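Local coordinates for telomerase reverse transcriptase (Candida tropicalis MYA-3404, PDB 6ZD1), which probably extends chromosome ends by reverse-transcribing a template within the telomerase RNA component into telomeric DNA repeats, at residues A[173-185]-A[192-204]. Numbering follows the deposited sequence.
Sequences KNIVRAFWYVTES and KLFYFTHSIWNEL
With CG anti to the backbone N in both residues (chi1 176° in Tyr181), the Tyr181 ring and the Trp201 indole come together in an offset stack, their planes 15° apart. Tyr181 CE2 lies 3.3 Å from Trp201 CZ2, and Tyr181 CB sits over the five-membered ring in a CH-pi contact. On the other face of the hairpin Tyr195 turns its edge to the Trp180 indole, planes at 85°, while its CB rests over the five-membered ring 3.5 Å from Trp180 CD1; Phe179 CB lies over the rim of the opposite indole face. Val182 lies side by side with Tyr195, CG2 against CD2 and CE2 of the ring, and Val176 CG1 meets the ring edge. Strands 180-184 and 193-197 form an antiparallel hairpin, consistent with the T motif of telomerase RNA-binding domains, in which Tyr181 pairs with Phe196 and Thr183 with Phe194. The Tyr181 N to Phe196 O bond is 2.6 Å, whereas Thr183 N to Phe194 O is long and weak at 3.4 Å. Near the turn, Phe194 CE1 touches Ser185 CB at 3.3 Å, and Leu193 CD2 packs on Glu184 CB. Where helix 158-179 ends, His198 NE2 donates to Arg177 O at 2.7 Å, nearly straight and in the imidazole plane, the carbonyl carbon of Trp180 lying over the rim of one imidazole face; His198 N bonds Phe179 O at 3.2 Å. Tyr195 OH bonds Leu116 O, and helix 79-93 packs on both Trp180 and Tyr195, while Trp201 meets Leu236 of strand 231-237. His198 thus uses ring and backbone N-H groups to satisfy two carbonyls at the helix C-terminus, tying it to the start of helix 198-216; the ring bond needs the proton on NE2, as the neutral NE2-H form already provides.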
ATOM      1  N   LYS A 173      -6.411  -9.443 -18.912  1.00 54.09           N
ATOM      2  CA  LYS A 173      -6.598  -9.568 -17.471  1.00 59.93           C
ATOM      3  C   LYS A 173      -7.218 -10.913 -17.105  1.00 59.83           C
ATOM      4  O   LYS A 173      -6.790 -11.556 -16.140  1.00 70.46           O
ATOM      5  CB  LYS A 173      -7.456  -8.414 -16.950  1.00 66.79           C
ATOM      6  CG  LYS A 173      -7.763  -8.486 -15.464  1.00 63.33           C
ATOM      7  CD  LYS A 173      -8.754  -7.411 -15.059  1.00 74.27           C
ATOM      8  CE  LYS A 173      -8.069  -6.079 -14.851  1.00 77.79           C
ATOM      9  NZ  LYS A 173      -7.225  -6.114 -13.627  1.00 96.00           N
ATOM     10  N   ASN A 174      -8.219 -11.363 -17.865  1.00 64.69           N
ATOM     11  CA  ASN A 174      -8.845 -12.643 -17.547  1.00 70.78           C
ATOM     12  C   ASN A 174      -7.884 -13.804 -17.749  1.00 63.07           C
ATOM     13  O   ASN A 174      -7.951 -14.793 -17.011  1.00 62.32           O
ATOM     14  CB  ASN A 174     -10.108 -12.846 -18.377  1.00 58.08           C
ATOM     15  CG  ASN A 174     -11.221 -11.909 -17.965  1.00 64.20           C
ATOM     16  OD1 ASN A 174     -11.173 -11.312 -16.891  1.00 65.84           O
ATOM     17  ND2 ASN A 174     -12.232 -11.778 -18.814  1.00 74.03           N
ATOM     18  N   ILE A 175      -6.998 -13.712 -18.741  1.00 69.63           N
ATOM     19  CA  ILE A 175      -5.976 -14.740 -18.912  1.00 63.04           C
ATOM     20  C   ILE A 175      -5.114 -14.839 -17.663  1.00 63.81           C
ATOM     21  O   ILE A 175      -4.848 -15.939 -17.159  1.00 58.05           O
ATOM     22  CB  ILE A 175      -5.130 -14.440 -20.162  1.00 62.00           C
ATOM     23  CG1 ILE A 175      -5.977 -14.627 -21.420  1.00 55.97           C
ATOM     24  CG2 ILE A 175      -3.882 -15.311 -20.188  1.00 54.51           C
ATOM     25  CD1 ILE A 175      -5.384 -13.980 -22.643  1.00 61.54           C
ATOM     26  N   VAL A 176      -4.704 -13.691 -17.116  1.00 53.29           N
ATOM     27  CA  VAL A 176      -3.924 -13.686 -15.881  1.00 59.37           C
ATOM     28  C   VAL A 176      -4.740 -14.276 -14.741  1.00 61.14           C
ATOM     29  O   VAL A 176      -4.251 -15.106 -13.965  1.00 56.90           O
ATOM     30  CB  VAL A 176      -3.453 -12.260 -15.547  1.00 51.66           C
ATOM     31  CG1 VAL A 176      -2.775 -12.237 -14.186  1.00 48.92           C
ATOM     32  CG2 VAL A 176      -2.517 -11.741 -16.626  1.00 55.35           C
ATOM     33  N   ARG A 177      -6.006 -13.863 -14.632  1.00 54.16           N
ATOM     34  CA  ARG A 177      -6.851 -14.389 -13.570  1.00 63.94           C
ATOM     35  C   ARG A 177      -7.128 -15.872 -13.766  1.00 51.28           C
ATOM     36  O   ARG A 177      -7.328 -16.598 -12.788  1.00 67.29           O
ATOM     37  CB  ARG A 177      -8.164 -13.605 -13.504  1.00 68.69           C
ATOM     38  CG  ARG A 177      -8.012 -12.154 -13.065  1.00 61.33           C
ATOM     39  CD  ARG A 177      -9.370 -11.469 -12.969  1.00 85.68           C
ATOM     40  NE  ARG A 177     -10.285 -12.196 -12.093  1.00102.69           N
ATOM     41  CZ  ARG A 177     -10.448 -11.938 -10.798  1.00105.16           C
ATOM     42  NH1 ARG A 177      -9.760 -10.962 -10.223  1.00116.94           N
ATOM     43  NH2 ARG A 177     -11.302 -12.655 -10.079  1.00 94.52           N
ATOM     44  N   ALA A 178      -7.112 -16.340 -15.016  1.00 54.86           N
ATOM     45  CA  ALA A 178      -7.404 -17.743 -15.290  1.00 56.84           C
ATOM     46  C   ALA A 178      -6.303 -18.657 -14.766  1.00 64.46           C
ATOM     47  O   ALA A 178      -6.583 -19.763 -14.290  1.00 57.99           O
ATOM     48  CB  ALA A 178      -7.602 -17.953 -16.790  1.00 50.54           C
ATOM     49  N   PHE A 179      -5.047 -18.222 -14.849  1.00 50.94           N
ATOM     50  CA  PHE A 179      -3.925 -19.100 -14.559  1.00 57.46           C
ATOM     51  C   PHE A 179      -3.193 -18.782 -13.266  1.00 62.12           C
ATOM     52  O   PHE A 179      -2.659 -19.700 -12.640  1.00 60.90           O
ATOM     53  CB  PHE A 179      -2.916 -19.076 -15.717  1.00 61.77           C
ATOM     54  CG  PHE A 179      -3.436 -19.694 -16.988  1.00 59.81           C
ATOM     55  CD1 PHE A 179      -3.479 -21.070 -17.137  1.00 67.75           C
ATOM     56  CD2 PHE A 179      -3.881 -18.900 -18.031  1.00 62.89           C
ATOM     57  CE1 PHE A 179      -3.958 -21.641 -18.300  1.00 70.16           C
ATOM     58  CE2 PHE A 179      -4.361 -19.468 -19.200  1.00 60.87           C
ATOM     59  CZ  PHE A 179      -4.398 -20.837 -19.333  1.00 58.54           C
ATOM     60  N   TRP A 180      -3.146 -17.520 -12.844  1.00 57.02           N
ATOM     61  CA  TRP A 180      -2.284 -17.139 -11.735  1.00 62.54           C
ATOM     62  C   TRP A 180      -3.032 -16.343 -10.675  1.00 58.11           C
ATOM     63  O   TRP A 180      -3.980 -15.607 -10.965  1.00 51.97           O
ATOM     64  CB  TRP A 180      -1.086 -16.300 -12.212  1.00 63.22           C
ATOM     65  CG  TRP A 180      -0.173 -16.979 -13.194  1.00 67.86           C
ATOM     66  CD1 TRP A 180       0.838 -17.856 -12.908  1.00 71.94           C
ATOM     67  CD2 TRP A 180      -0.160 -16.803 -14.617  1.00 66.30           C
ATOM     68  NE1 TRP A 180       1.467 -18.249 -14.069  1.00 73.70           N
ATOM     69  CE2 TRP A 180       0.873 -17.615 -15.130  1.00 74.60           C
ATOM     70  CE3 TRP A 180      -0.927 -16.046 -15.506  1.00 62.18           C
ATOM     71  CZ2 TRP A 180       1.156 -17.688 -16.494  1.00 74.38           C
ATOM     72  CZ3 TRP A 180      -0.642 -16.122 -16.861  1.00 65.13           C
ATOM     73  CH2 TRP A 180       0.388 -16.936 -17.339  1.00 67.18           C
ATOM     74  N   TYR A 181      -2.562 -16.481  -9.438  1.00 60.10           N
ATOM     75  CA  TYR A 181      -2.846 -15.539  -8.368  1.00 57.20           C
ATOM     76  C   TYR A 181      -1.653 -14.601  -8.278  1.00 63.70           C
ATOM     77  O   TYR A 181      -0.505 -15.059  -8.252  1.00 68.13           O
ATOM     78  CB  TYR A 181      -3.065 -16.266  -7.039  1.00 60.21           C
ATOM     79  CG  TYR A 181      -3.266 -15.345  -5.855  1.00 71.22           C
ATOM     80  CD1 TYR A 181      -4.536 -14.906  -5.499  1.00 72.84           C
ATOM     81  CD2 TYR A 181      -2.187 -14.919  -5.090  1.00 68.10           C
ATOM     82  CE1 TYR A 181      -4.725 -14.066  -4.418  1.00 69.95           C
ATOM     83  CE2 TYR A 181      -2.366 -14.076  -4.012  1.00 64.83           C
ATOM     84  CZ  TYR A 181      -3.636 -13.654  -3.679  1.00 59.09           C
ATOM     85  OH  TYR A 181      -3.816 -12.816  -2.603  1.00 67.17           O
ATOM     86  N   VAL A 182      -1.917 -13.296  -8.264  1.00 69.97           N
ATOM     87  CA  VAL A 182      -0.864 -12.285  -8.310  1.00 62.98           C
ATOM     88  C   VAL A 182      -0.883 -11.495  -7.010  1.00 62.56           C
ATOM     89  O   VAL A 182      -1.896 -10.871  -6.665  1.00 61.01           O
ATOM     90  CB  VAL A 182      -1.026 -11.351  -9.517  1.00 57.17           C
ATOM     91  CG1 VAL A 182       0.176 -10.425  -9.627  1.00 66.24           C
ATOM     92  CG2 VAL A 182      -1.211 -12.155 -10.792  1.00 55.84           C
ATOM     93  N   THR A 183       0.247 -11.502  -6.307  1.00 67.07           N
ATOM     94  CA  THR A 183       0.434 -10.746  -5.079  1.00 73.08           C
ATOM     95  C   THR A 183       1.797 -10.076  -5.116  1.00 72.90           C
ATOM     96  O   THR A 183       2.764 -10.658  -5.616  1.00 73.73           O
ATOM     97  CB  THR A 183       0.323 -11.649  -3.841  1.00 73.89           C
ATOM     98  OG1 THR A 183       0.740 -10.926  -2.676  1.00 78.35           O
ATOM     99  CG2 THR A 183       1.192 -12.888  -4.008  1.00 78.02           C
ATOM    100  N   GLU A 184       1.874  -8.848  -4.612  1.00 84.59           N
ATOM    101  CA  GLU A 184       3.166  -8.205  -4.432  1.00 88.26           C
ATOM    102  C   GLU A 184       3.808  -8.702  -3.144  1.00 83.59           C
ATOM    103  O   GLU A 184       3.135  -8.882  -2.126  1.00 91.36           O
ATOM    104  CB  GLU A 184       3.028  -6.681  -4.415  1.00 94.35           C
ATOM    105  CG  GLU A 184       2.271  -6.108  -3.233  1.00 86.45           C
ATOM    106  CD  GLU A 184       1.928  -4.643  -3.424  1.00104.45           C
ATOM    107  OE1 GLU A 184       1.753  -4.217  -4.586  1.00105.72           O
ATOM    108  OE2 GLU A 184       1.832  -3.916  -2.414  1.00107.89           O
ATOM    109  N   SER A 185       5.106  -8.975  -3.210  1.00 93.28           N
ATOM    110  CA  SER A 185       5.827  -9.459  -2.043  1.00 92.75           C
ATOM    111  C   SER A 185       6.051  -8.346  -1.028  1.00 90.67           C
ATOM    112  O   SER A 185       6.173  -7.168  -1.377  1.00110.41           O
ATOM    113  CB  SER A 185       7.176 -10.052  -2.440  1.00103.52           C
ATOM    114  OG  SER A 185       7.912 -10.448  -1.294  1.00103.39           O
ATOM    115  N   LYS A 192       8.320  -5.893  -7.212  1.00 99.74           N
ATOM    116  CA  LYS A 192       8.260  -7.274  -7.663  1.00 94.63           C
ATOM    117  C   LYS A 192       6.853  -7.818  -7.469  1.00 83.81           C
ATOM    118  O   LYS A 192       6.374  -7.936  -6.337  1.00 75.30           O
ATOM    119  CB  LYS A 192       9.272  -8.124  -6.898  1.00 95.13           C
ATOM    120  CG  LYS A 192      10.610  -8.312  -7.599  1.00 98.98           C
ATOM    121  CD  LYS A 192      11.421  -7.026  -7.640  1.00 99.14           C
ATOM    122  CE  LYS A 192      12.776  -7.258  -8.294  1.00107.60           C
ATOM    123  NZ  LYS A 192      13.562  -6.001  -8.423  1.00 98.20           N
ATOM    124  N   LEU A 193       6.199  -8.149  -8.571  1.00 83.38           N
ATOM    125  CA  LEU A 193       4.929  -8.852  -8.547  1.00 82.79           C
ATOM    126  C   LEU A 193       5.182 -10.303  -8.917  1.00 80.59           C
ATOM    127  O   LEU A 193       6.051 -10.602  -9.743  1.00 76.99           O
ATOM    128  CB  LEU A 193       3.924  -8.222  -9.511  1.00 74.99           C
ATOM    129  CG  LEU A 193       3.259  -6.964  -8.959  1.00 79.61           C
ATOM    130  CD1 LEU A 193       2.550  -6.218 -10.061  1.00 79.81           C
ATOM    131  CD2 LEU A 193       2.285  -7.334  -7.859  1.00 77.09           C
ATOM    132  N   PHE A 194       4.444 -11.205  -8.282  1.00 74.99           N
ATOM    133  CA  PHE A 194       4.734 -12.624  -8.399  1.00 75.68           C
ATOM    134  C   PHE A 194       3.495 -13.394  -8.812  1.00 76.03           C
ATOM    135  O   PHE A 194       2.425 -13.232  -8.217  1.00 75.10           O
ATOM    136  CB  PHE A 194       5.309 -13.145  -7.089  1.00 77.99           C
ATOM    137  CG  PHE A 194       6.643 -12.557  -6.774  1.00 81.30           C
ATOM    138  CD1 PHE A 194       6.841 -11.797  -5.635  1.00 76.73           C
ATOM    139  CD2 PHE A 194       7.700 -12.729  -7.654  1.00 82.69           C
ATOM    140  CE1 PHE A 194       8.085 -11.254  -5.367  1.00 86.70           C
ATOM    141  CE2 PHE A 194       8.939 -12.183  -7.391  1.00 92.80           C
ATOM    142  CZ  PHE A 194       9.133 -11.449  -6.245  1.00 84.42           C
ATOM    143  N   TYR A 195       3.647 -14.207  -9.852  1.00 76.82           N
ATOM    144  CA  TYR A 195       2.566 -15.014 -10.399  1.00 75.75           C
ATOM    145  C   TYR A 195       2.705 -16.438  -9.871  1.00 77.91           C
ATOM    146  O   TYR A 195       3.650 -17.152 -10.226  1.00 78.56           O
ATOM    147  CB  TYR A 195       2.598 -14.981 -11.926  1.00 74.23           C
ATOM    148  CG  TYR A 195       2.328 -13.616 -12.525  1.00 71.44           C
ATOM    149  CD1 TYR A 195       3.292 -12.613 -12.499  1.00 69.59           C
ATOM    150  CD2 TYR A 195       1.114 -13.337 -13.134  1.00 64.54           C
ATOM    151  CE1 TYR A 195       3.041 -11.367 -13.054  1.00 71.54           C
ATOM    152  CE2 TYR A 195       0.859 -12.101 -13.691  1.00 59.23           C
ATOM    153  CZ  TYR A 195       1.820 -11.120 -13.649  1.00 59.97           C
ATOM    154  OH  TYR A 195       1.553  -9.887 -14.207  1.00 55.24           O
ATOM    155  N   PHE A 196       1.770 -16.841  -9.017  1.00 75.51           N
ATOM    156  CA  PHE A 196       1.642 -18.219  -8.564  1.00 75.33           C
ATOM    157  C   PHE A 196       0.452 -18.847  -9.271  1.00 71.80           C
ATOM    158  O   PHE A 196      -0.644 -18.275  -9.261  1.00 69.17           O
ATOM    159  CB  PHE A 196       1.449 -18.296  -7.046  1.00 74.69           C
ATOM    160  CG  PHE A 196       2.604 -17.761  -6.254  1.00 79.19           C
ATOM    161  CD1 PHE A 196       3.618 -18.605  -5.830  1.00 80.03           C
ATOM    162  CD2 PHE A 196       2.674 -16.416  -5.923  1.00 78.61           C
ATOM    163  CE1 PHE A 196       4.683 -18.121  -5.097  1.00 80.84           C
ATOM    164  CE2 PHE A 196       3.737 -15.926  -5.190  1.00 81.21           C
ATOM    165  CZ  PHE A 196       4.742 -16.781  -4.775  1.00 81.55           C
ATOM    166  N   THR A 197       0.666 -20.003  -9.896  1.00 71.10           N
ATOM    167  CA  THR A 197      -0.450 -20.736 -10.476  1.00 68.22           C
ATOM    168  C   THR A 197      -1.436 -21.121  -9.382  1.00 66.88           C
ATOM    169  O   THR A 197      -1.049 -21.401  -8.244  1.00 73.86           O
ATOM    170  CB  THR A 197       0.037 -21.987 -11.208  1.00 68.80           C
ATOM    171  OG1 THR A 197       0.563 -22.924 -10.264  1.00 69.70           O
ATOM    172  CG2 THR A 197       1.117 -21.633 -12.221  1.00 71.19           C
ATOM    173  N   HIS A 198      -2.728 -21.122  -9.731  1.00 62.52           N
ATOM    174  CA  HIS A 198      -3.760 -21.386  -8.732  1.00 66.88           C
ATOM    175  C   HIS A 198      -3.529 -22.720  -8.035  1.00 68.67           C
ATOM    176  O   HIS A 198      -3.755 -22.842  -6.826  1.00 74.73           O
ATOM    177  CB  HIS A 198      -5.149 -21.363  -9.375  1.00 58.43           C
ATOM    178  CG  HIS A 198      -5.585 -20.007  -9.843  1.00 52.01           C
ATOM    179  ND1 HIS A 198      -5.700 -18.926  -8.995  1.00 65.61           N
ATOM    180  CD2 HIS A 198      -5.946 -19.562 -11.070  1.00 53.06           C
ATOM    181  CE1 HIS A 198      -6.102 -17.869  -9.681  1.00 56.56           C
ATOM    182  NE2 HIS A 198      -6.262 -18.230 -10.942  1.00 58.03           N
ATOM    183  N   SER A 199      -3.058 -23.729  -8.775  1.00 70.86           N
ATOM    184  CA  SER A 199      -2.841 -25.043  -8.180  1.00 73.06           C
ATOM    185  C   SER A 199      -1.755 -25.000  -7.109  1.00 76.36           C
ATOM    186  O   SER A 199      -1.913 -25.587  -6.032  1.00 80.04           O
ATOM    187  CB  SER A 199      -2.499 -26.070  -9.264  1.00 79.83           C
ATOM    188  OG  SER A 199      -1.463 -25.610 -10.115  1.00 95.37           O
ATOM    189  N   ILE A 200      -0.644 -24.311  -7.381  1.00 74.61           N
ATOM    190  CA  ILE A 200       0.433 -24.286  -6.398  1.00 72.37           C
ATOM    191  C   ILE A 200       0.177 -23.232  -5.325  1.00 71.66           C
ATOM    192  O   ILE A 200       0.632 -23.383  -4.186  1.00 71.83           O
ATOM    193  CB  ILE A 200       1.794 -24.075  -7.086  1.00 78.15           C
ATOM    194  CG1 ILE A 200       2.922 -24.596  -6.195  1.00 88.62           C
ATOM    195  CG2 ILE A 200       2.025 -22.608  -7.406  1.00 76.03           C
ATOM    196  CD1 ILE A 200       2.798 -26.065  -5.846  1.00 97.79           C
ATOM    197  N   TRP A 201      -0.561 -22.167  -5.645  1.00 67.73           N
ATOM    198  CA  TRP A 201      -0.873 -21.180  -4.617  1.00 73.82           C
ATOM    199  C   TRP A 201      -1.825 -21.753  -3.574  1.00 76.26           C
ATOM    200  O   TRP A 201      -1.638 -21.530  -2.372  1.00 78.65           O
ATOM    201  CB  TRP A 201      -1.469 -19.919  -5.242  1.00 72.16           C
ATOM    202  CG  TRP A 201      -1.962 -18.944  -4.210  1.00 65.48           C
ATOM    203  CD1 TRP A 201      -3.252 -18.763  -3.803  1.00 64.14           C
ATOM    204  CD2 TRP A 201      -1.166 -18.035  -3.438  1.00 69.61           C
ATOM    205  NE1 TRP A 201      -3.311 -17.791  -2.830  1.00 62.25           N
ATOM    206  CE2 TRP A 201      -2.043 -17.327  -2.589  1.00 67.98           C
ATOM    207  CE3 TRP A 201       0.203 -17.748  -3.384  1.00 73.72           C
ATOM    208  CZ2 TRP A 201      -1.597 -16.352  -1.697  1.00 68.91           C
ATOM    209  CZ3 TRP A 201       0.644 -16.778  -2.499  1.00 76.32           C
ATOM    210  CH2 TRP A 201      -0.255 -16.090  -1.670  1.00 75.27           C
ATOM    211  N   ASN A 202      -2.837 -22.508  -4.012  1.00 74.44           N
ATOM    212  CA  ASN A 202      -3.762 -23.117  -3.060  1.00 77.57           C
ATOM    213  C   ASN A 202      -3.041 -24.104  -2.154  1.00 69.64           C
ATOM    214  O   ASN A 202      -3.344 -24.199  -0.960  1.00 78.56           O
ATOM    215  CB  ASN A 202      -4.912 -23.806  -3.797  1.00 62.28           C
ATOM    216  CG  ASN A 202      -5.825 -22.822  -4.502  1.00 74.50           C
ATOM    217  OD1 ASN A 202      -5.942 -21.663  -4.100  1.00 79.62           O
ATOM    218  ND2 ASN A 202      -6.481 -23.282  -5.560  1.00 78.74           N
ATOM    219  N   GLU A 203      -2.070 -24.834  -2.703  1.00 73.16           N
ATOM    220  CA  GLU A 203      -1.325 -25.798  -1.903  1.00 80.10           C
ATOM    221  C   GLU A 203      -0.460 -25.087  -0.867  1.00 84.03           C
ATOM    222  O   GLU A 203      -0.457 -25.455   0.313  1.00 89.65           O
ATOM    223  CB  GLU A 203      -0.476 -26.680  -2.822  1.00 71.46           C
ATOM    224  CG  GLU A 203      -0.175 -28.073  -2.293  1.00 83.64           C
ATOM    225  CD  GLU A 203       1.177 -28.163  -1.617  1.00111.73           C
ATOM    226  OE1 GLU A 203       1.223 -28.543  -0.428  1.00119.50           O
ATOM    227  OE2 GLU A 203       2.192 -27.850  -2.275  1.00114.94           O
ATOM    228  N   LEU A 204       0.271 -24.052  -1.287  1.00 85.86           N
ATOM    229  CA  LEU A 204       1.082 -23.290  -0.343  1.00 85.77           C
ATOM    230  C   LEU A 204       0.216 -22.604   0.706  1.00 80.51           C
ATOM    231  O   LEU A 204       0.551 -22.605   1.897  1.00 82.72           O
ATOM    232  CB  LEU A 204       1.921 -22.252  -1.084  1.00 89.79           C
ATOM    233  CG  LEU A 204       2.958 -22.782  -2.070  1.00 92.60           C
ATOM    234  CD1 LEU A 204       3.720 -21.616  -2.672  1.00 78.28           C
ATOM    235  CD2 LEU A 204       3.897 -23.766  -1.389  1.00 85.02           C
TER